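Local structure of aminoglycoside N(3)-acetyltransferase, AAC(3)-IVa (Escherichia coli, 6MN3) at residues M62-G67 with V97-H102. The protein transfers an acetyl group from acetyl-CoA to the N3 amine of 2-deoxystreptamine aminoglycosides, and so probably confers resistance to gentamicin, kanamycin, tobramycin, neomycin and apramycin. Residues are numbered along the deposited sequence; the frame is centred on the assembly and turned at random.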
loop_
_atom_site.group_PDB
_atom_site.type_symbol
_atom_site.label_atom_id
_atom_site.label_comp_id
_atom_site.label_asym_id
_atom_site.label_seq_id
_atom_site.Cartn_x
_atom_site.Cartn_y
_atom_site.Cartn_z
ATOM N N MET A 62 5.536 3.030 3.670
ATOM C CA MET A 62 4.746 3.575 2.578
ATOM C C MET A 62 5.224 2.993 1.258
ATOM O O MET A 62 6.414 2.691 1.102
ATOM C CB MET A 62 4.841 5.106 2.508
ATOM C CG MET A 62 4.232 5.827 3.685
ATOM S SD MET A 62 4.256 7.600 3.407
ATOM C CE MET A 62 4.047 8.207 5.077
ATOM N N PRO A 63 4.323 2.825 0.293
ATOM C CA PRO A 63 4.762 2.465 -1.059
ATOM C C PRO A 63 5.626 3.573 -1.640
ATOM O O PRO A 63 5.479 4.749 -1.299
ATOM C CB PRO A 63 3.447 2.308 -1.832
ATOM C CG PRO A 63 2.453 3.107 -1.057
ATOM C CD PRO A 63 2.861 2.974 0.380
ATOM N N SER A 64 6.544 3.185 -2.525
ATOM C CA SER A 64 7.522 4.137 -3.034
ATOM C C SER A 64 8.109 3.692 -4.367
ATOM O O SER A 64 9.313 3.843 -4.596
ATOM C CB SER A 64 8.640 4.335 -2.006
ATOM O OG SER A 64 9.387 5.508 -2.274
ATOM N N TRP A 65 7.277 3.149 -5.253
ATOM C CA TRP A 65 7.760 2.684 -6.543
ATOM C C TRP A 65 7.606 3.773 -7.604
ATOM O O TRP A 65 6.902 4.767 -7.419
ATOM C CB TRP A 65 7.033 1.407 -6.967
ATOM C CG TRP A 65 5.543 1.503 -6.957
ATOM C CD1 TRP A 65 4.756 2.155 -7.862
ATOM C CD2 TRP A 65 4.655 0.912 -6.003
ATOM N NE1 TRP A 65 3.431 2.012 -7.525
ATOM C CE2 TRP A 65 3.342 1.253 -6.387
ATOM C CE3 TRP A 65 4.843 0.131 -4.859
ATOM C CZ2 TRP A 65 2.225 0.840 -5.667
ATOM C CZ3 TRP A 65 3.732 -0.279 -4.145
ATOM C CH2 TRP A 65 2.439 0.076 -4.552
ATOM N N SER A 66 8.281 3.564 -8.737
ATOM C CA SER A 66 8.386 4.573 -9.786
ATOM C C SER A 66 7.335 4.414 -10.875
ATOM O O SER A 66 6.828 5.416 -11.393
ATOM C CB SER A 66 9.778 4.526 -10.419
ATOM O OG SER A 66 10.750 5.093 -9.562
ATOM N N GLY A 67 7.006 3.178 -11.247
ATOM C CA GLY A 67 6.098 2.928 -12.344
ATOM C C GLY A 67 6.723 2.995 -13.720
ATOM O O GLY A 67 6.067 2.611 -14.696
ATOM N N VAL A 97 15.016 7.395 6.639
ATOM C CA VAL A 97 14.009 6.479 6.113
ATOM C C VAL A 97 14.641 5.662 4.996
ATOM O O VAL A 97 15.242 6.216 4.064
ATOM C CB VAL A 97 12.750 7.226 5.633
ATOM C CG1 VAL A 97 13.009 8.703 5.518
ATOM C CG2 VAL A 97 12.225 6.649 4.319
ATOM N N LYS A 98 14.537 4.343 5.109
ATOM C CA LYS A 98 15.144 3.434 4.154
ATOM C C LYS A 98 14.218 3.228 2.963
ATOM O O LYS A 98 13.028 3.542 3.003
ATOM C CB LYS A 98 15.476 2.094 4.819
ATOM C CG LYS A 98 15.910 2.197 6.279
ATOM C CD LYS A 98 17.161 3.048 6.451
ATOM C CE LYS A 98 17.497 3.238 7.927
ATOM N NZ LYS A 98 18.498 4.322 8.151
ATOM N N ARG A 99 14.782 2.687 1.888
ATOM C CA ARG A 99 14.050 2.509 0.645
ATOM C C ARG A 99 14.594 1.286 -0.074
ATOM O O ARG A 99 15.805 1.045 -0.074
ATOM C CB ARG A 99 14.166 3.753 -0.240
ATOM C CG ARG A 99 13.034 3.932 -1.226
ATOM C CD ARG A 99 13.262 5.166 -2.078
ATOM N NE ARG A 99 12.146 5.423 -2.980
ATOM C CZ ARG A 99 12.192 6.276 -3.997
ATOM N NH1 ARG A 99 13.303 6.959 -4.242
ATOM N NH2 ARG A 99 11.128 6.446 -4.771
ATOM N N SER A 100 13.695 0.511 -0.673
ATOM C CA SER A 100 14.106 -0.692 -1.380
ATOM C C SER A 100 14.908 -0.332 -2.625
ATOM O O SER A 100 14.757 0.749 -3.199
ATOM C CB SER A 100 12.887 -1.533 -1.760
ATOM O OG SER A 100 12.105 -1.848 -0.621
ATOM N N ALA A 101 15.769 -1.254 -3.039
ATOM C CA ALA A 101 16.663 -1.038 -4.179
ATOM C C ALA A 101 16.169 -1.762 -5.425
ATOM O O ALA A 101 16.933 -2.432 -6.118
ATOM C CB ALA A 101 18.080 -1.472 -3.822
ATOM N N HIS A 102 14.881 -1.634 -5.726
ATOM C CA HIS A 102 14.298 -2.217 -6.925
ATOM C C HIS A 102 13.110 -1.362 -7.339
ATOM O O HIS A 102 12.555 -0.627 -6.516
ATOM C CB HIS A 102 13.878 -3.678 -6.697
ATOM C CG HIS A 102 13.114 -3.904 -5.430
ATOM N ND1 HIS A 102 11.766 -3.636 -5.314
ATOM C CD2 HIS A 102 13.505 -4.389 -4.228
ATOM C CE1 HIS A 102 11.363 -3.941 -4.094
ATOM N NE2 HIS A 102 12.398 -4.400 -3.415
#
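Arg99 reaches across to Ser64, and its NE and NH2 each bond a different oxygen of that residue. Arg99 NE donates to Ser64 OG at 2.8 Å, with an N-H...O angle of 133°. The hydroxyl sits at the edge of the guanidinium but is tilted 29° from its plane. Arg99 NH2 donates to the backbone Ser64 O at 3.2 Å. This NH2 lies well off the plane of the carbonyl, away from its lone pairs. A second bond from NH2 to Ser64 OG is weak. Both oxygens meet the NE/NH2 edge, but they lie off opposite faces of the guanidinium plane.

The torsions suit this reach. Ser64 OG lies anti to the backbone N (chi1 -163°), on a CB that points toward the arginine. The Arg99 chain is extended from CG to NE, which carries the guanidinium across the 7.7 Å between Ser64 CA and Arg99 CA.

Packing is close only here. Ser64 is buried, and its CB lies 3.8 Å from Arg99 NE. Arg99 is partly exposed. The rest of the interface is loose: no other residue pair of 62-67 and 97-102 comes within 4.5 Å, and only 120 Å² is buried in total. Lys98 and Ala101 are exposed and make no contact with 62-67. NH1 of Arg99 donates to Ser78 O. Trp92 also makes a cation-pi contact with Arg99.

The contact is structural and lies away from the zinc site. It ties the C-terminal end of the 59-63 region to edge strand 98-99 of the mixed sheet. Strand 106-109 runs between strands 59-63 and 98-99 and is antiparallel to both. The arginine therefore bridges over a strand, beside the loop around Ser78 and Val80, while helix 86-91 packs against Met62 and Val97.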